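Local coordinates for dual specificity protein phosphatase 18 (Homo sapiens, PDB 2ESB) that removes phosphate from phosphotyrosine and, less readily, phosphothreonine of MAP kinase peptides as a dual-specificity protein phosphatase, at residues Thr163-Ser168 against Ile174-Glu179; Ser77-Phe82 against Ala112-Ala117; Phe82-Ala87 against Leu119-Ala124. All coordinates share one frame; numbering follows the deposited sequence.

Contact 1 of 3, residues Thr163-Ser168 against Ile174-Glu179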
# COMPACT_ATOMS: atom_id res chain seq x y z
N THR A 163 -2.24 17.58 4.34
CA THR A 163 -2.52 18.04 2.99
C THR A 163 -3.80 17.40 2.47
O THR A 163 -4.26 17.71 1.37
CB THR A 163 -1.36 17.70 2.03
OG1 THR A 163 -1.08 16.30 2.10
CG2 THR A 163 -0.12 18.50 2.42
N VAL A 164 -4.36 16.50 3.27
CA VAL A 164 -5.62 15.82 2.95
C VAL A 164 -6.44 15.90 4.25
O VAL A 164 -5.90 15.73 5.34
CB VAL A 164 -5.39 14.35 2.56
CG1 VAL A 164 -6.72 13.67 2.27
CG2 VAL A 164 -4.48 14.26 1.32
N HIS A 165 -7.74 16.17 4.13
CA HIS A 165 -8.61 16.29 5.30
C HIS A 165 -9.93 15.57 5.07
O HIS A 165 -10.47 15.61 3.96
CB HIS A 165 -8.92 17.76 5.60
CG HIS A 165 -7.74 18.67 5.48
ND1 HIS A 165 -7.17 19.01 4.26
CD2 HIS A 165 -6.98 19.28 6.42
CE1 HIS A 165 -6.13 19.79 4.47
NE2 HIS A 165 -5.99 19.97 5.77
N MET A 166 -10.44 14.91 6.11
CA MET A 166 -11.72 14.21 6.01
C MET A 166 -12.86 15.24 6.06
O MET A 166 -12.82 16.17 6.86
CB MET A 166 -11.88 13.23 7.18
CG MET A 166 -10.80 12.14 7.25
SD MET A 166 -10.70 11.20 5.71
CE MET A 166 -12.20 10.20 5.81
N VAL A 167 -13.85 15.08 5.19
CA VAL A 167 -14.99 15.99 5.15
C VAL A 167 -16.29 15.19 5.10
O VAL A 167 -16.29 14.01 4.71
CB VAL A 167 -14.94 16.93 3.92
CG1 VAL A 167 -13.68 17.78 3.96
CG2 VAL A 167 -14.99 16.12 2.64
N SER A 168 -17.39 15.82 5.50
CA SER A 168 -18.70 15.16 5.49
C SER A 168 -19.21 15.04 4.05
O SER A 168 -18.78 15.80 3.17
CB SER A 168 -19.72 15.98 6.30
OG SER A 168 -19.18 16.40 7.55
N ILE A 174 -15.26 11.34 3.97
CA ILE A 174 -14.38 10.98 2.86
C ILE A 174 -13.25 11.99 2.87
O ILE A 174 -13.38 13.07 3.45
CB ILE A 174 -15.09 11.10 1.50
CG1 ILE A 174 -15.56 12.55 1.29
CG2 ILE A 174 -16.27 10.14 1.43
CD1 ILE A 174 -16.30 12.80 0.01
N PRO A 175 -12.12 11.66 2.24
CA PRO A 175 -10.99 12.59 2.18
C PRO A 175 -11.48 13.69 1.25
O PRO A 175 -12.25 13.39 0.33
CB PRO A 175 -9.86 11.79 1.52
CG PRO A 175 -10.34 10.38 1.49
CD PRO A 175 -11.83 10.42 1.51
N ASP A 176 -11.06 14.94 1.46
CA ASP A 176 -11.54 16.00 0.58
C ASP A 176 -11.20 15.71 -0.88
O ASP A 176 -11.93 16.14 -1.79
CB ASP A 176 -11.02 17.38 1.01
CG ASP A 176 -9.55 17.38 1.39
OD1 ASP A 176 -8.79 16.51 0.92
OD2 ASP A 176 -9.14 18.28 2.15
N ILE A 177 -10.12 14.96 -1.10
CA ILE A 177 -9.68 14.56 -2.44
C ILE A 177 -10.82 13.96 -3.25
O ILE A 177 -10.83 14.02 -4.47
CB ILE A 177 -8.58 13.47 -2.35
CG1 ILE A 177 -7.31 14.04 -1.73
CG2 ILE A 177 -8.29 12.91 -3.73
CD1 ILE A 177 -6.22 12.99 -1.57
N TYR A 178 -11.78 13.33 -2.56
CA TYR A 178 -12.88 12.70 -3.26
C TYR A 178 -14.07 13.63 -3.50
O TYR A 178 -15.13 13.18 -3.95
CB TYR A 178 -13.34 11.46 -2.50
CG TYR A 178 -12.30 10.36 -2.43
CD1 TYR A 178 -11.17 10.36 -3.25
CD2 TYR A 178 -12.46 9.29 -1.54
CE1 TYR A 178 -10.22 9.32 -3.19
CE2 TYR A 178 -11.53 8.26 -1.47
CZ TYR A 178 -10.42 8.28 -2.30
OH TYR A 178 -9.52 7.25 -2.21
N GLU A 179 -13.88 14.92 -3.21
CA GLU A 179 -14.89 15.96 -3.40
C GLU A 179 -15.85 16.15 -2.24
O GLU A 179 -17.04 15.82 -2.39
CB GLU A 179 -15.69 15.72 -4.69
CG GLU A 179 -15.40 16.73 -5.79
CD GLU A 179 -13.92 16.88 -6.07
OE1 GLU A 179 -13.29 15.89 -6.52
OE2 GLU A 179 -13.38 17.98 -5.84
O HOH W 1 -6.32 17.39 -0.20

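Contact 2 of 3, residues Ser77-Phe82 against Ala112-Ala117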
# COMPACT_ATOMS: atom_id res chain seq x y z
N SER A 77 -10.15 -1.65 11.05
CA SER A 77 -8.88 -2.37 11.08
C SER A 77 -7.70 -1.42 11.32
O SER A 77 -7.55 -0.41 10.63
CB SER A 77 -8.68 -3.14 9.78
OG SER A 77 -9.65 -4.17 9.66
N ARG A 78 -6.86 -1.77 12.28
CA ARG A 78 -5.70 -0.96 12.62
C ARG A 78 -4.50 -1.16 11.69
O ARG A 78 -3.43 -1.58 12.14
CB ARG A 78 -5.28 -1.24 14.07
CG ARG A 78 -6.35 -0.91 15.10
CD ARG A 78 -5.85 -1.22 16.51
NE ARG A 78 -4.66 -0.44 16.85
CZ ARG A 78 -4.62 0.89 16.87
NH1 ARG A 78 -5.71 1.59 16.58
NH2 ARG A 78 -3.50 1.52 17.18
N LEU A 79 -4.66 -0.86 10.41
CA LEU A 79 -3.56 -1.01 9.47
C LEU A 79 -2.44 -0.10 9.92
O LEU A 79 -1.26 -0.38 9.68
CB LEU A 79 -3.98 -0.59 8.06
CG LEU A 79 -3.84 -1.58 6.90
CD1 LEU A 79 -3.95 -0.79 5.61
CD2 LEU A 79 -2.52 -2.34 6.95
N CYS A 80 -2.81 1.01 10.55
CA CYS A 80 -1.84 1.99 11.05
C CYS A 80 -0.73 1.37 11.90
O CYS A 80 0.39 1.88 11.90
CB CYS A 80 -2.54 3.09 11.85
SG CYS A 80 -3.56 2.49 13.21
N ASP A 81 -1.02 0.28 12.61
CA ASP A 81 0.04 -0.34 13.43
C ASP A 81 1.16 -0.90 12.57
O ASP A 81 2.26 -1.17 13.05
CB ASP A 81 -0.52 -1.45 14.31
CG ASP A 81 -1.56 -0.94 15.30
OD1 ASP A 81 -1.51 0.25 15.64
OD2 ASP A 81 -2.40 -1.75 15.73
N PHE A 82 0.90 -1.06 11.27
CA PHE A 82 1.91 -1.58 10.38
C PHE A 82 2.58 -0.54 9.49
O PHE A 82 3.51 -0.87 8.76
CB PHE A 82 1.33 -2.70 9.51
CG PHE A 82 0.89 -3.90 10.30
CD1 PHE A 82 -0.40 -3.96 10.82
CD2 PHE A 82 1.76 -4.95 10.53
CE1 PHE A 82 -0.81 -5.07 11.57
CE2 PHE A 82 1.37 -6.06 11.28
CZ PHE A 82 0.08 -6.12 11.80
N ALA A 112 -2.83 -0.46 -0.98
CA ALA A 112 -2.66 0.94 -1.38
C ALA A 112 -2.34 1.84 -0.19
O ALA A 112 -1.50 2.73 -0.29
CB ALA A 112 -3.91 1.44 -2.10
N ALA A 113 -3.01 1.60 0.93
CA ALA A 113 -2.78 2.41 2.13
C ALA A 113 -1.36 2.26 2.64
O ALA A 113 -0.73 3.24 3.05
CB ALA A 113 -3.78 2.02 3.22
N LEU A 114 -0.84 1.03 2.63
CA LEU A 114 0.53 0.83 3.11
C LEU A 114 1.52 1.50 2.16
O LEU A 114 2.56 2.03 2.58
CB LEU A 114 0.86 -0.66 3.25
CG LEU A 114 0.15 -1.36 4.42
CD1 LEU A 114 0.78 -2.70 4.68
CD2 LEU A 114 0.26 -0.51 5.68
N CYS A 115 1.19 1.48 0.87
CA CYS A 115 2.04 2.12 -0.13
C CYS A 115 2.11 3.63 0.15
O CYS A 115 3.19 4.22 0.11
CB CYS A 115 1.50 1.87 -1.53
SG CYS A 115 2.43 2.77 -2.83
N LEU A 116 0.96 4.25 0.42
CA LEU A 116 0.94 5.68 0.71
C LEU A 116 1.79 6.01 1.93
O LEU A 116 2.53 6.99 1.93
CB LEU A 116 -0.50 6.18 0.94
CG LEU A 116 -1.48 6.02 -0.23
CD1 LEU A 116 -2.83 6.62 0.15
CD2 LEU A 116 -0.91 6.71 -1.48
N ALA A 117 1.70 5.17 2.97
CA ALA A 117 2.48 5.41 4.17
C ALA A 117 3.96 5.33 3.84
O ALA A 117 4.76 6.16 4.30
CB ALA A 117 2.12 4.37 5.26

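Contact 3 of 3, residues Phe82-Ala87 against Leu119-Ala124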
# COMPACT_ATOMS: atom_id res chain seq x y z
N PHE A 82 0.90 -1.06 11.27
CA PHE A 82 1.91 -1.58 10.38
C PHE A 82 2.58 -0.54 9.49
O PHE A 82 3.51 -0.87 8.76
CB PHE A 82 1.33 -2.70 9.51
CG PHE A 82 0.89 -3.90 10.30
CD1 PHE A 82 -0.40 -3.96 10.82
CD2 PHE A 82 1.76 -4.95 10.53
CE1 PHE A 82 -0.81 -5.07 11.57
CE2 PHE A 82 1.37 -6.06 11.28
CZ PHE A 82 0.08 -6.12 11.80
N PHE A 83 2.12 0.71 9.54
CA PHE A 83 2.69 1.77 8.70
C PHE A 83 4.21 1.86 8.76
O PHE A 83 4.89 1.77 7.75
CB PHE A 83 2.10 3.14 9.07
CG PHE A 83 0.67 3.36 8.60
CD1 PHE A 83 -0.03 4.50 9.01
CD2 PHE A 83 0.04 2.45 7.76
CE1 PHE A 83 -1.34 4.73 8.59
CE2 PHE A 83 -1.28 2.67 7.33
CZ PHE A 83 -1.97 3.82 7.75
N ASP A 84 4.75 2.05 9.96
CA ASP A 84 6.20 2.18 10.13
C ASP A 84 6.98 0.90 9.91
O ASP A 84 7.99 0.89 9.21
CB ASP A 84 6.53 2.72 11.53
CG ASP A 84 6.50 4.22 11.58
OD1 ASP A 84 5.85 4.77 12.50
OD2 ASP A 84 7.12 4.85 10.70
N PRO A 85 6.54 -0.20 10.53
CA PRO A 85 7.28 -1.45 10.34
C PRO A 85 7.31 -1.95 8.89
O PRO A 85 8.34 -2.44 8.44
CB PRO A 85 6.60 -2.41 11.31
CG PRO A 85 5.22 -1.83 11.48
CD PRO A 85 5.49 -0.36 11.54
N ILE A 86 6.20 -1.83 8.17
CA ILE A 86 6.20 -2.28 6.78
C ILE A 86 6.97 -1.30 5.88
O ILE A 86 7.64 -1.72 4.94
CB ILE A 86 4.78 -2.47 6.24
CG1 ILE A 86 4.11 -3.63 6.98
CG2 ILE A 86 4.83 -2.75 4.74
CD1 ILE A 86 4.82 -4.97 6.81
N ALA A 87 6.87 0.00 6.16
CA ALA A 87 7.60 0.99 5.37
C ALA A 87 9.11 0.71 5.48
O ALA A 87 9.85 0.74 4.49
CB ALA A 87 7.30 2.41 5.87
N LEU A 119 5.50 5.85 0.90
CA LEU A 119 5.93 7.00 0.10
C LEU A 119 6.14 8.25 0.95
O LEU A 119 7.09 9.00 0.72
CB LEU A 119 4.91 7.29 -1.01
CG LEU A 119 4.84 6.26 -2.13
CD1 LEU A 119 3.71 6.61 -3.10
CD2 LEU A 119 6.17 6.21 -2.86
N MET A 120 5.27 8.47 1.92
CA MET A 120 5.43 9.65 2.78
C MET A 120 6.70 9.54 3.61
O MET A 120 7.45 10.51 3.75
CB MET A 120 4.24 9.82 3.73
CG MET A 120 2.93 10.21 3.06
SD MET A 120 1.71 10.77 4.29
CE MET A 120 1.31 9.20 5.09
N LYS A 121 6.94 8.36 4.16
CA LYS A 121 8.11 8.19 5.01
C LYS A 121 9.44 8.15 4.27
O LYS A 121 10.40 8.75 4.73
CB LYS A 121 7.97 6.93 5.87
CG LYS A 121 9.10 6.80 6.88
CD LYS A 121 8.96 5.60 7.82
CE LYS A 121 10.09 5.62 8.88
NZ LYS A 121 9.87 4.62 9.99
N TYR A 122 9.49 7.47 3.13
CA TYR A 122 10.76 7.35 2.43
C TYR A 122 10.99 8.15 1.15
O TYR A 122 12.11 8.17 0.63
CB TYR A 122 11.06 5.87 2.16
CG TYR A 122 11.52 5.16 3.40
CD1 TYR A 122 10.64 4.43 4.18
CD2 TYR A 122 12.85 5.28 3.84
CE1 TYR A 122 11.05 3.83 5.37
CE2 TYR A 122 13.27 4.69 5.02
CZ TYR A 122 12.36 3.97 5.78
OH TYR A 122 12.75 3.39 6.96
N HIS A 123 9.95 8.78 0.62
CA HIS A 123 10.12 9.58 -0.59
C HIS A 123 9.75 11.05 -0.33
O HIS A 123 9.52 11.83 -1.26
CB HIS A 123 9.27 8.99 -1.72
CG HIS A 123 9.87 7.75 -2.32
ND1 HIS A 123 10.73 7.78 -3.39
CD2 HIS A 123 9.78 6.46 -1.94
CE1 HIS A 123 11.16 6.56 -3.65
NE2 HIS A 123 10.60 5.74 -2.78
N ALA A 124 9.71 11.40 0.95
CA ALA A 124 9.40 12.76 1.39
C ALA A 124 8.23 13.37 0.62
O ALA A 124 8.32 14.49 0.11
CB ALA A 124 10.64 13.63 1.25

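Contact 1 of 3, residues Thr163-Ser168 against Ile174-Glu179
Val167 and Ile174 form the hydrogen-bonded pair of a short antiparallel beta hairpin beyond helix 145-159. Val167 N reaches Ile174 O at 2.7 Å, and Ile174 N returns a bond to Val167 O. Beta-branched residues suit such extended strands, and the two side chains share one face of the ribbon, where Val167 CG2 rests against Ile174 CG1 at 3.9 Å. The next pair, Met166 with Pro175, is non-hydrogen-bonded, so a proline without an N-H costs the ladder nothing. Met166 doubles back through bends at chi2 and chi3, laying SD and CE alongside the backbone of Ile174 and Pro175, and also meets Trp148 and Ile152 of helix 145-159. Val164 is the bump that fits between two neighbours. With CG1 anti to the backbone N (chi1 179°), its methyls splay apart, one to each: CG1 lies beside Pro175 CB at 3.7 Å. CG2 meets Ile177 CD1 at 3.6 Å. Ile177 leans on Leu128 and His131 of helix 127-137, so the hairpin is packed against two helices. Past the proline the chain curls into a 3-10 turn, and Asp176 N donates to His165 O at 2.7 Å. Asp176 CG lies between its backbone N and carbonyl carbon (chi1 44°), which turns the carboxylate to the N-H of His165, weakly bonded to both oxygens. A water joins Asp176 OD1 to Thr163 O. Asp176 OD2 takes a bond from His165 ND1 (3.0 Å) on its syn side, close to the imidazole plane, with the carboxylate plane turned 67° from the ring.

Contact 2 of 3, residues Ser77-Phe82 against Ala112-Ala117
Leu79 and Leu114 contribute most of the surface buried here, and they meet methyl to methyl: Leu79 CD2 lies 3.6 Å from Leu114 CD2 and also touches Leu114 CG. The other branch of Leu79 is used as well, its CD1 settling on Ala113 CB at 3.7 Å. The forked end of Leu79 thus spans two consecutive residues of one helix, and the small methyl of Ala113 leaves room for the loop to come close. Leu114 CG stands anti to its carbonyl carbon (chi1 -71°), a torsion that brings CG, and with it the branched end, toward Leu79. In the protein tyrosine phosphatase fold, helix 110-122 follows the phosphate-binding loop that starts at the predicted nucleophile Cys104, and the side chain of Leu79 lies about 8 Å from that of the cysteine. Leu79 anchors the loop before helix 83-95 in the buried core near this predicted active site, where Val52 touches both leucines and Phe147 covers Leu79 further. No hydrogen bond crosses between the two segments, as befits the aliphatic side chains that meet. Leu114 also packs on Ile86 of helix 83-95, through the other side of its branched end.

Contact 3 of 3, residues Phe82-Ala87 against Leu119-Ala124
Lys121 holds CG anti to its backbone N (chi1 -174°) and runs fully extended beyond it, which carries its ammonium group across to Asp84; Tyr122 CG stands anti to the carbonyl carbon (chi1 -76°), which lays the ring by Ala87. These contacts join the start of helix 83-95 to the last turn of helix 110-122, two helices of the dual-specificity phosphatase catalytic domain. At the tip, Lys121 NZ forms a salt bridge with Asp84 OD2 at 2.8 Å, the two side chains crossing at about a right angle. The nitrogen comes from above the carboxylate plane, 40° out of it. Asp84 OD2 is also hydrogen-bonded to Tyr154 OH of helix 145-159, and Lys121 NZ has a second anionic partner in Asp88. With two carboxylates about it, the lysine would be expected to stay charged, and its long chain suits a site that must bridge the gap between helices. Nearer the backbones the contact turns apolar. Ala87 aims its single methyl at the opposing helix; a residue this small lets the helices approach, and CB lies 4.1 Å from Lys121 CD. The same methyl is 4.0 Å from Tyr122 CE1. The tyrosine suits its place by having both an apolar ring and a polar end: its ring stacks with His91, while its hydroxyl is hydrogen-bonded to Asp88. Beside the methyl, the carbonyl oxygen Ala87 O approaches the ring obliquely, 3.4 Å from Tyr122 CE1.

After strand 65-68 the chain enters the loop 77-82, then helix 83-95 through Phe82, which contacts 2 and 3 share. After strand 100-103 it enters helix 110-122, whose 112-117 part closes contact 2 over 29 intervening residues and whose end, 119-124, closes contact 3 over 31. The two loops cross, since their segments alternate, and they also touch: Phe83 CD2 packs 3.6 Å from Leu114 CD2 and also meets Ala117. Together they bind the loop and helix 83-95 to helix 110-122. Contact 1 follows in series as a local hairpin with five residues between its segments, about 7 Å from either at the nearest atoms, against helices 127-137 and 145-159.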